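Local atomic coordinates of translation initiation factor 6 (Methanocaldococcus jannaschii, PDB entry 1G61), a protein that binds the 50S ribosomal subunit and prevents it from joining the 30S subunit into the 70S initiation complex. Residues Y8-I12 / L28-L32; V40-T46 / A202-V208; V64-Y68 / L112-K116; T157-L162 / I220-G226. All coordinates share one frame; numbering follows the deposited sequence.

Contact 1: Y8-I12 / L28-L32; sequences YFSGI and LPIFL
F9 and L32 meet through a leucine fork laid over a phenyl ring. L32 CD1 stands 4.0 Å from the centroid of the F9 ring and only 3° off its normal, a CH-pi contact over the middle of the face. The other methyl, L32 CD2, reaches down to the root of the same side chain, 3.6 Å from F9 CB. F9 points its CG opposite its own carbonyl carbon (chi1 -73°), which carries the ring out to these residues.

Apolar packing continues round the ring. L28 CD2 comes to F9 CE2 at 4.1 Å, the two side chains running at about a right angle, and P29 CG lies 4.3 Å from F9 CD2. L18 and V40 also touch this phenylalanine, so a large flat apolar residue suits the place.

F31 packs against the 9-12 turn. S10 OG approaches F31 CD1 to 3.4 Å and I12 CD1 touches F31 CZ, while P29 of its own turn sets CB over one face of the F31 ring, toward the rim.

No hydrogen bond joins the segments; each is shaped by bonds of its own. In the type I' turn from F9 to I12 the backbones of these two residues bond each other in both directions, and the angles of G11 would press a side chain against the preceding carbonyl. P29 begins a type I turn that a weak bond from L32 N to P29 O closes. The two turns therefore meet mainly by apolar and CH-pi contacts, with shape rather than polar pairing fixing how they fit.

Contact 2: V40-T46 / A202-V208; sequences VSEVLET and ANSKGAV
The amide of N203 points its ND2 at L44 O, at the end of helix 34-44. The bond is 2.9 Å from N203 ND2 to L44 O, nearly straight at 174°, and lies both in the amide plane and on a lone pair of the carbonyl. ND2 has a second acceptor in T22 O. Holding CG between the backbone N and carbonyl carbon (chi1 63°) folds N203 OD1 back over its own turn, where K205 N donates to make an Asx turn and G206 N widens it to an Asx motif. With an alanine here, L44 O and T22 O would probably both lose this donor, and the turn the oxygen that gathers its two N-H groups.

The helix end thus docks on the connection leading into strand 207-210, which the N-terminal strand 4-7 joins in parallel, consistent with the velcro closure of this alpha/beta barrel. E45 leaves the helix with positive phi, and its side chain crosses that of K205 obliquely, E45 OE1 lying 3.7 Å from K205 CD. The lysine bends at chi3; its NZ has its stronger partner in E23 O and reaches E45 O at 3.2 Å from above the carbonyl plane, while the E45 carboxylate does not touch it.

L44 CD2 sits 3.3 Å from G206 O; a side chain on that glycine would strike V43 O. Earlier on the helix, V43 CG1 meets V208 CG2 at 3.7 Å, branched apolar groups crossing obliquely where V40 and I5 also pack.

Contact 3: V64-Y68 / L112-K116; sequences VANKY and LTNDK
D115 slides its carboxylate past the N66 side chain in the opposite direction, the two flat groups 72° apart, with D115 OD1 only 3.2 Å from N66 CB. The same oxygen receives K67 N at 2.8 Å, the donor coming from above the carboxylate plane, while D115 OD2 bonds N158 ND2. The K67 ammonium turns elsewhere: its NZ donates to Y68 OH and stays away from the carboxylate. D115 O then lies at the edge of the Y68 ring, 3.8 Å from CE1.

N66 works at both ends of its amide. ND2 donates to N114 O at 3.0 Å and 169°, with the acceptor in the amide plane, and has L135 O as another partner. Placed between the backbone N and carbonyl carbon (chi1 72°), the group turns OD1 back to Y68 N. Asparagine suits this place because it offers donor and acceptor together.

Beyond it, methyls V64 CG1 and T113 CG2 touch at 3.6 Å, and a water sits within bonding distance of A65 O and T113 O.

N114 OD1 likewise accepts from K116 N, so two Asx turns, each leading from one strand to its antiparallel neighbour, meet here as adjacent blades do in the pentein fold.

Contact 4: T157-L162 / I220-G226; sequences TNKGCL and IIEDALG
K159 runs fully extended along the end of helix 215-225. Its CB lies 3.9 Å from L225 O, and CG keeps beside that same carbonyl. CD passes on to G226 O at 3.6 Å, CE draws nearer still, and NZ ends 2.9 Å from G226 O, donating in the carbonyl plane. CG stands opposite the backbone N (chi1 -170°), which starts the chain off in this direction. Lysine suits the place because its methylenes run past L225 O and bring the ammonium to G226 O, at the helix end, where partial negative charge is likely to gather. A methionine in its place would probably keep much of the alongside packing but leave G226 O without this donor and its charge.

G226 takes positive phi in a Schellman motif, and any side chain there would run into K159 CD. The backbone adds C161 N to A224 O at 3.1 Å, a bent bond whose donor sits above the carbonyl plane. K159 N makes an ST turn with T157 OG1, and G160 N extends it to an ST motif; one water links the same hydroxyl to L225 O.

L162 provides the apolar part. Its CD1 meets A224 CB at 3.7 Å and its CD2 meets I221 CG1 at the same distance, with I220 at the outer margin and I200 also touching the leucine.

The axes of strand 160-162 and helix 220-225 approach to 6.6 Å, their N-to-C directions 141° apart. Such closeness rests on G160, where the Schellman-capped helix end bonds the start of the strand through backbone, within the alpha/beta build of the pentein fold.

Overall arrangement
Contacts 1 and 2, with centres about 16 Å apart, touch where V40 of helix 34-44 packs on F9 and L28. Contact 2 adjoins contact 4, their centres about 13 Å apart, through T157 against A202 and N203; strand 207-210 leads on to helix 215-225. Contact 4 meets contact 3 where N114 and K116 reach the backbone of T157 and N158, whereas contacts 1 and 3 lie on opposite sides of the chain's centre, their own centres about 23 Å apart. Along the chain contact 3 falls between the segments of contact 2, and contacts 2 and 4 interleave. Asx and ST turns recur in contacts 2, 3 and 4, round a ring that strand 4-7 probably closes, binding distant sequence into one compact body.

Contact 1: Y8-I12 / L28-L32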
# COMPACT_ATOMS: atom_id res chain seq x y z
N TYR A 8 -13.48 -5.44 8.43
CA TYR A 8 -12.72 -6.66 8.57
C TYR A 8 -12.88 -7.41 7.25
O TYR A 8 -13.94 -7.33 6.62
CB TYR A 8 -13.22 -7.53 9.71
CG TYR A 8 -13.28 -6.88 11.05
CD1 TYR A 8 -14.39 -6.16 11.47
CD2 TYR A 8 -12.18 -6.97 11.91
CE1 TYR A 8 -14.38 -5.57 12.73
CE2 TYR A 8 -12.17 -6.39 13.16
CZ TYR A 8 -13.28 -5.68 13.55
OH TYR A 8 -13.32 -5.10 14.80
N PHE A 9 -11.85 -8.10 6.82
CA PHE A 9 -11.92 -8.98 5.65
C PHE A 9 -12.05 -10.42 6.16
O PHE A 9 -11.03 -10.99 6.60
CB PHE A 9 -10.67 -8.84 4.80
CG PHE A 9 -10.56 -7.57 3.99
CD1 PHE A 9 -11.59 -6.62 3.96
CD2 PHE A 9 -9.42 -7.34 3.23
CE1 PHE A 9 -11.47 -5.48 3.19
CE2 PHE A 9 -9.30 -6.17 2.48
CZ PHE A 9 -10.32 -5.25 2.47
N SER A 10 -13.27 -10.95 6.08
CA SER A 10 -13.57 -12.28 6.60
C SER A 10 -12.98 -12.42 8.02
O SER A 10 -12.33 -13.41 8.36
CB SER A 10 -13.05 -13.40 5.68
OG SER A 10 -13.70 -13.27 4.41
N GLY A 11 -13.21 -11.41 8.86
CA GLY A 11 -12.79 -11.37 10.25
C GLY A 11 -11.39 -10.85 10.56
O GLY A 11 -11.01 -10.67 11.73
N ILE A 12 -10.60 -10.59 9.52
CA ILE A 12 -9.21 -10.22 9.69
C ILE A 12 -9.08 -8.70 9.65
O ILE A 12 -9.54 -8.08 8.67
CB ILE A 12 -8.34 -10.87 8.58
CG1 ILE A 12 -8.38 -12.39 8.66
CG2 ILE A 12 -6.92 -10.34 8.59
CD1 ILE A 12 -7.85 -13.06 7.40
N LEU A 28 -7.25 -7.33 -4.16
CA LEU A 28 -7.93 -7.86 -2.99
C LEU A 28 -7.81 -9.37 -2.92
O LEU A 28 -7.60 -10.04 -3.95
CB LEU A 28 -9.44 -7.51 -3.02
CG LEU A 28 -9.78 -6.01 -2.94
CD1 LEU A 28 -11.23 -5.75 -3.27
CD2 LEU A 28 -9.41 -5.49 -1.53
N PRO A 29 -7.97 -9.97 -1.75
CA PRO A 29 -7.90 -11.45 -1.66
C PRO A 29 -9.09 -12.13 -2.33
O PRO A 29 -10.18 -11.57 -2.32
CB PRO A 29 -7.91 -11.72 -0.16
CG PRO A 29 -8.19 -10.45 0.50
CD PRO A 29 -8.19 -9.33 -0.46
N ILE A 30 -8.83 -13.34 -2.86
CA ILE A 30 -9.93 -14.04 -3.54
C ILE A 30 -11.04 -14.47 -2.59
O ILE A 30 -12.15 -14.75 -3.07
CB ILE A 30 -9.43 -15.31 -4.30
CG1 ILE A 30 -8.76 -16.37 -3.40
CG2 ILE A 30 -8.50 -14.87 -5.43
CD1 ILE A 30 -8.44 -17.64 -4.21
N PHE A 31 -10.78 -14.52 -1.28
CA PHE A 31 -11.82 -15.04 -0.38
C PHE A 31 -12.88 -13.99 -0.10
O PHE A 31 -13.90 -14.32 0.50
CB PHE A 31 -11.19 -15.57 0.92
CG PHE A 31 -10.36 -14.63 1.75
CD1 PHE A 31 -10.91 -13.60 2.48
CD2 PHE A 31 -8.97 -14.82 1.82
CE1 PHE A 31 -10.11 -12.74 3.26
CE2 PHE A 31 -8.17 -14.01 2.58
CZ PHE A 31 -8.76 -13.00 3.32
N LEU A 32 -12.66 -12.71 -0.43
CA LEU A 32 -13.71 -11.72 -0.12
C LEU A 32 -14.97 -11.96 -0.92
O LEU A 32 -14.87 -12.39 -2.09
CB LEU A 32 -13.19 -10.34 -0.48
CG LEU A 32 -12.31 -9.62 0.53
CD1 LEU A 32 -12.25 -8.13 0.11
CD2 LEU A 32 -12.75 -9.80 1.96

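Contact 2: V40-T46 / A202-V208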
# COMPACT_ATOMS: atom_id res chain seq x y z
N VAL A 40 -15.43 -1.75 -0.90
CA VAL A 40 -14.09 -1.22 -1.12
C VAL A 40 -14.00 -0.40 -2.40
O VAL A 40 -13.50 0.74 -2.44
CB VAL A 40 -13.10 -2.42 -1.10
CG1 VAL A 40 -11.73 -1.91 -1.54
CG2 VAL A 40 -13.08 -3.04 0.30
N SER A 41 -14.57 -0.91 -3.48
CA SER A 41 -14.59 -0.22 -4.75
C SER A 41 -15.26 1.13 -4.62
O SER A 41 -14.81 2.13 -5.19
CB SER A 41 -15.30 -1.09 -5.81
OG SER A 41 -15.26 -0.34 -7.00
N GLU A 42 -16.35 1.21 -3.88
CA GLU A 42 -17.10 2.46 -3.76
C GLU A 42 -16.32 3.47 -2.98
O GLU A 42 -16.29 4.66 -3.29
CB GLU A 42 -18.44 2.17 -3.06
CG GLU A 42 -19.37 3.33 -2.80
CD GLU A 42 -20.67 2.93 -2.11
OE1 GLU A 42 -21.72 3.58 -2.29
OE2 GLU A 42 -20.62 1.93 -1.35
N VAL A 43 -15.69 3.07 -1.86
CA VAL A 43 -15.02 4.10 -1.06
C VAL A 43 -13.71 4.54 -1.67
O VAL A 43 -13.35 5.72 -1.59
CB VAL A 43 -14.87 3.63 0.38
CG1 VAL A 43 -13.83 2.54 0.50
CG2 VAL A 43 -14.46 4.78 1.29
N LEU A 44 -12.99 3.64 -2.33
CA LEU A 44 -11.72 4.03 -2.97
C LEU A 44 -11.91 4.55 -4.37
O LEU A 44 -10.99 5.16 -4.94
CB LEU A 44 -10.77 2.81 -2.98
CG LEU A 44 -10.42 2.30 -1.59
CD1 LEU A 44 -9.48 1.12 -1.77
CD2 LEU A 44 -9.80 3.41 -0.72
N GLU A 45 -13.09 4.33 -4.95
CA GLU A 45 -13.45 4.72 -6.34
C GLU A 45 -12.46 4.07 -7.30
O GLU A 45 -11.87 4.73 -8.13
CB GLU A 45 -13.45 6.25 -6.46
CG GLU A 45 -14.46 6.88 -5.51
CD GLU A 45 -14.57 8.38 -5.60
OE1 GLU A 45 -14.37 8.94 -6.71
OE2 GLU A 45 -14.87 8.97 -4.53
N THR A 46 -12.26 2.76 -7.21
CA THR A 46 -11.27 2.05 -8.00
C THR A 46 -11.89 0.84 -8.72
O THR A 46 -13.01 0.45 -8.33
CB THR A 46 -10.14 1.47 -7.11
OG1 THR A 46 -10.79 0.77 -6.05
CG2 THR A 46 -9.27 2.58 -6.55
N ALA A 202 -5.40 3.16 1.43
CA ALA A 202 -5.96 4.47 1.16
C ALA A 202 -5.43 5.05 -0.17
O ALA A 202 -4.33 4.71 -0.62
CB ALA A 202 -5.55 5.44 2.26
N ASN A 203 -6.23 5.93 -0.72
CA ASN A 203 -5.78 6.78 -1.83
C ASN A 203 -6.30 8.19 -1.54
O ASN A 203 -6.72 8.49 -0.42
CB ASN A 203 -6.16 6.21 -3.20
CG ASN A 203 -7.65 6.11 -3.39
OD1 ASN A 203 -8.42 6.82 -2.72
ND2 ASN A 203 -8.12 5.26 -4.33
N SER A 204 -6.22 9.09 -2.53
CA SER A 204 -6.62 10.48 -2.28
C SER A 204 -8.12 10.62 -2.11
O SER A 204 -8.57 11.72 -1.71
CB SER A 204 -6.13 11.39 -3.43
OG SER A 204 -6.93 11.13 -4.59
N LYS A 205 -8.90 9.58 -2.44
CA LYS A 205 -10.35 9.65 -2.45
C LYS A 205 -10.98 9.00 -1.22
O LYS A 205 -12.09 9.39 -0.87
CB LYS A 205 -10.90 9.00 -3.75
CG LYS A 205 -10.49 9.82 -4.97
CD LYS A 205 -10.72 9.08 -6.26
CE LYS A 205 -9.75 7.92 -6.37
NZ LYS A 205 -9.96 7.24 -7.70
N GLY A 206 -10.32 8.05 -0.56
CA GLY A 206 -10.92 7.38 0.56
C GLY A 206 -9.94 6.40 1.17
O GLY A 206 -8.80 6.26 0.72
N ALA A 207 -10.40 5.76 2.26
CA ALA A 207 -9.56 4.76 2.94
C ALA A 207 -10.44 3.63 3.48
O ALA A 207 -11.62 3.81 3.84
CB ALA A 207 -8.79 5.38 4.08
N VAL A 208 -9.83 2.45 3.56
CA VAL A 208 -10.40 1.29 4.27
C VAL A 208 -9.50 1.07 5.47
O VAL A 208 -8.29 0.80 5.27
CB VAL A 208 -10.53 0.05 3.38
CG1 VAL A 208 -11.20 -1.09 4.14
CG2 VAL A 208 -11.31 0.39 2.12

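Contact 3: V64-Y68 / L112-K116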
# COMPACT_ATOMS: atom_id res chain seq x y z
N VAL A 64 3.34 -4.09 -4.69
CA VAL A 64 3.31 -2.63 -4.63
C VAL A 64 2.81 -2.08 -5.94
O VAL A 64 3.14 -2.66 -6.99
CB VAL A 64 4.80 -2.18 -4.48
CG1 VAL A 64 4.98 -0.73 -4.66
CG2 VAL A 64 5.32 -2.64 -3.13
N ALA A 65 2.07 -0.97 -5.92
CA ALA A 65 1.69 -0.37 -7.18
C ALA A 65 1.48 1.13 -7.03
O ALA A 65 1.22 1.62 -5.92
CB ALA A 65 0.40 -0.98 -7.75
N ASN A 66 1.61 1.80 -8.16
CA ASN A 66 1.22 3.22 -8.18
C ASN A 66 0.60 3.46 -9.56
O ASN A 66 0.20 2.49 -10.24
CB ASN A 66 2.36 4.15 -7.82
CG ASN A 66 3.45 4.28 -8.86
OD1 ASN A 66 3.41 3.58 -9.90
ND2 ASN A 66 4.41 5.20 -8.61
N LYS A 67 0.47 4.72 -9.98
CA LYS A 67 -0.18 4.97 -11.30
C LYS A 67 0.65 4.40 -12.45
O LYS A 67 0.10 4.10 -13.52
CB LYS A 67 -0.32 6.47 -11.53
CG LYS A 67 -1.20 6.82 -12.73
CD LYS A 67 -1.17 8.36 -13.03
CE LYS A 67 0.02 8.70 -13.89
NZ LYS A 67 0.19 10.17 -14.12
N TYR A 68 1.96 4.29 -12.25
CA TYR A 68 2.91 3.95 -13.32
C TYR A 68 3.33 2.49 -13.35
O TYR A 68 3.65 2.01 -14.46
CB TYR A 68 4.16 4.81 -13.17
CG TYR A 68 3.89 6.30 -13.35
CD1 TYR A 68 3.92 7.19 -12.27
CD2 TYR A 68 3.60 6.82 -14.61
CE1 TYR A 68 3.68 8.55 -12.41
CE2 TYR A 68 3.35 8.17 -14.76
CZ TYR A 68 3.38 9.04 -13.67
OH TYR A 68 3.14 10.37 -13.91
N LEU A 112 7.31 1.70 0.07
CA LEU A 112 6.22 2.63 0.36
C LEU A 112 6.18 3.67 -0.76
O LEU A 112 7.17 4.39 -0.89
CB LEU A 112 6.48 3.28 1.70
CG LEU A 112 5.52 4.32 2.23
CD1 LEU A 112 4.20 3.67 2.64
CD2 LEU A 112 6.15 5.00 3.45
N THR A 113 5.12 3.75 -1.55
CA THR A 113 5.12 4.62 -2.73
C THR A 113 3.80 5.32 -2.91
O THR A 113 2.74 4.74 -2.66
CB THR A 113 5.49 3.81 -3.98
OG1 THR A 113 5.79 4.72 -5.07
CG2 THR A 113 4.39 2.83 -4.45
N ASN A 114 3.89 6.55 -3.43
CA ASN A 114 2.70 7.14 -4.05
C ASN A 114 3.05 7.41 -5.52
O ASN A 114 3.97 6.75 -6.07
CB ASN A 114 2.17 8.36 -3.30
CG ASN A 114 3.13 9.52 -3.24
OD1 ASN A 114 4.18 9.50 -3.90
ND2 ASN A 114 2.77 10.55 -2.46
N ASP A 115 2.40 8.35 -6.19
CA ASP A 115 2.70 8.63 -7.60
C ASP A 115 3.79 9.68 -7.76
O ASP A 115 4.02 10.07 -8.92
CB ASP A 115 1.42 9.11 -8.32
CG ASP A 115 0.38 8.01 -8.37
OD1 ASP A 115 0.71 6.82 -8.17
OD2 ASP A 115 -0.82 8.30 -8.56
N LYS A 116 4.42 10.11 -6.67
CA LYS A 116 5.41 11.17 -6.67
C LYS A 116 6.73 10.76 -6.03
O LYS A 116 7.73 11.43 -6.32
CB LYS A 116 4.88 12.47 -5.97
CG LYS A 116 3.67 13.03 -6.74
CD LYS A 116 2.97 14.17 -6.03
CE LYS A 116 2.06 13.67 -4.93
NZ LYS A 116 1.38 14.82 -4.25
O HOH W 1 0.81 3.98 -4.71

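Contact 4: T157-L162 / I220-G226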
# COMPACT_ATOMS: atom_id res chain seq x y z
N THR A 157 -0.39 8.26 0.39
CA THR A 157 -1.23 8.50 -0.77
C THR A 157 -0.68 9.75 -1.47
O THR A 157 0.31 10.36 -0.98
CB THR A 157 -2.70 8.72 -0.44
OG1 THR A 157 -2.84 10.06 0.09
CG2 THR A 157 -3.19 7.70 0.60
N ASN A 158 -1.23 10.16 -2.58
CA ASN A 158 -0.85 11.41 -3.22
C ASN A 158 -1.19 12.63 -2.38
O ASN A 158 -0.62 13.71 -2.64
CB ASN A 158 -1.51 11.52 -4.60
CG ASN A 158 -0.96 10.49 -5.56
OD1 ASN A 158 0.21 10.08 -5.44
ND2 ASN A 158 -1.79 10.06 -6.50
N LYS A 159 -2.08 12.46 -1.40
CA LYS A 159 -2.53 13.61 -0.61
C LYS A 159 -1.90 13.66 0.75
O LYS A 159 -1.70 14.74 1.32
CB LYS A 159 -4.07 13.52 -0.46
CG LYS A 159 -4.68 14.77 0.13
CD LYS A 159 -6.21 14.71 0.10
CE LYS A 159 -6.81 16.11 0.30
NZ LYS A 159 -8.30 16.02 0.29
N GLY A 160 -1.62 12.51 1.40
CA GLY A 160 -1.10 12.57 2.75
C GLY A 160 -0.34 11.29 3.12
O GLY A 160 -0.14 10.38 2.32
N CYS A 161 0.09 11.26 4.39
CA CYS A 161 0.93 10.16 4.86
C CYS A 161 0.69 9.97 6.36
O CYS A 161 0.70 10.98 7.09
CB CYS A 161 2.40 10.51 4.55
SG CYS A 161 3.60 9.33 5.19
N LEU A 162 0.49 8.75 6.75
CA LEU A 162 0.39 8.39 8.17
C LEU A 162 1.54 7.46 8.55
O LEU A 162 1.71 6.44 7.87
CB LEU A 162 -0.96 7.73 8.48
CG LEU A 162 -1.15 7.19 9.90
CD1 LEU A 162 -1.45 8.37 10.85
CD2 LEU A 162 -2.25 6.14 9.95
N ILE A 220 -7.02 10.92 13.84
CA ILE A 220 -5.62 11.13 13.44
C ILE A 220 -5.39 10.63 12.03
O ILE A 220 -4.66 11.27 11.24
CB ILE A 220 -4.70 10.53 14.51
CG1 ILE A 220 -4.73 11.40 15.79
CG2 ILE A 220 -3.27 10.38 14.00
CD1 ILE A 220 -4.27 10.71 17.04
N ILE A 221 -5.96 9.49 11.64
CA ILE A 221 -5.83 8.98 10.27
C ILE A 221 -6.44 9.95 9.28
O ILE A 221 -5.82 10.26 8.24
CB ILE A 221 -6.54 7.62 10.20
CG1 ILE A 221 -5.79 6.59 11.04
CG2 ILE A 221 -6.72 7.18 8.74
CD1 ILE A 221 -6.62 5.35 11.37
N GLU A 222 -7.64 10.47 9.55
CA GLU A 222 -8.29 11.41 8.69
C GLU A 222 -7.41 12.65 8.45
O GLU A 222 -7.22 13.08 7.31
CB GLU A 222 -9.63 11.88 9.32
CG GLU A 222 -10.75 10.88 9.12
CD GLU A 222 -11.90 11.05 10.11
OE1 GLU A 222 -11.94 12.08 10.82
OE2 GLU A 222 -12.75 10.14 10.18
N ASP A 223 -6.88 13.21 9.53
CA ASP A 223 -6.04 14.40 9.44
C ASP A 223 -4.74 14.13 8.67
O ASP A 223 -4.33 14.94 7.85
CB ASP A 223 -5.67 14.96 10.83
CG ASP A 223 -6.86 15.54 11.57
OD1 ASP A 223 -7.87 15.92 10.94
OD2 ASP A 223 -6.75 15.66 12.82
N ALA A 224 -4.13 12.96 8.92
CA ALA A 224 -2.87 12.66 8.25
C ALA A 224 -3.02 12.44 6.76
O ALA A 224 -2.12 12.77 6.00
CB ALA A 224 -2.29 11.40 8.91
N LEU A 225 -4.17 11.87 6.35
CA LEU A 225 -4.35 11.48 4.96
C LEU A 225 -5.13 12.56 4.20
O LEU A 225 -5.39 12.39 3.02
CB LEU A 225 -5.06 10.11 4.86
CG LEU A 225 -4.23 8.98 5.47
CD1 LEU A 225 -4.97 7.65 5.34
CD2 LEU A 225 -2.83 8.85 4.85
N GLY A 226 -5.59 13.65 4.86
CA GLY A 226 -6.39 14.64 4.18
C GLY A 226 -7.78 14.17 3.84
O GLY A 226 -8.42 14.66 2.88
O HOH W 2 -5.26 10.45 1.07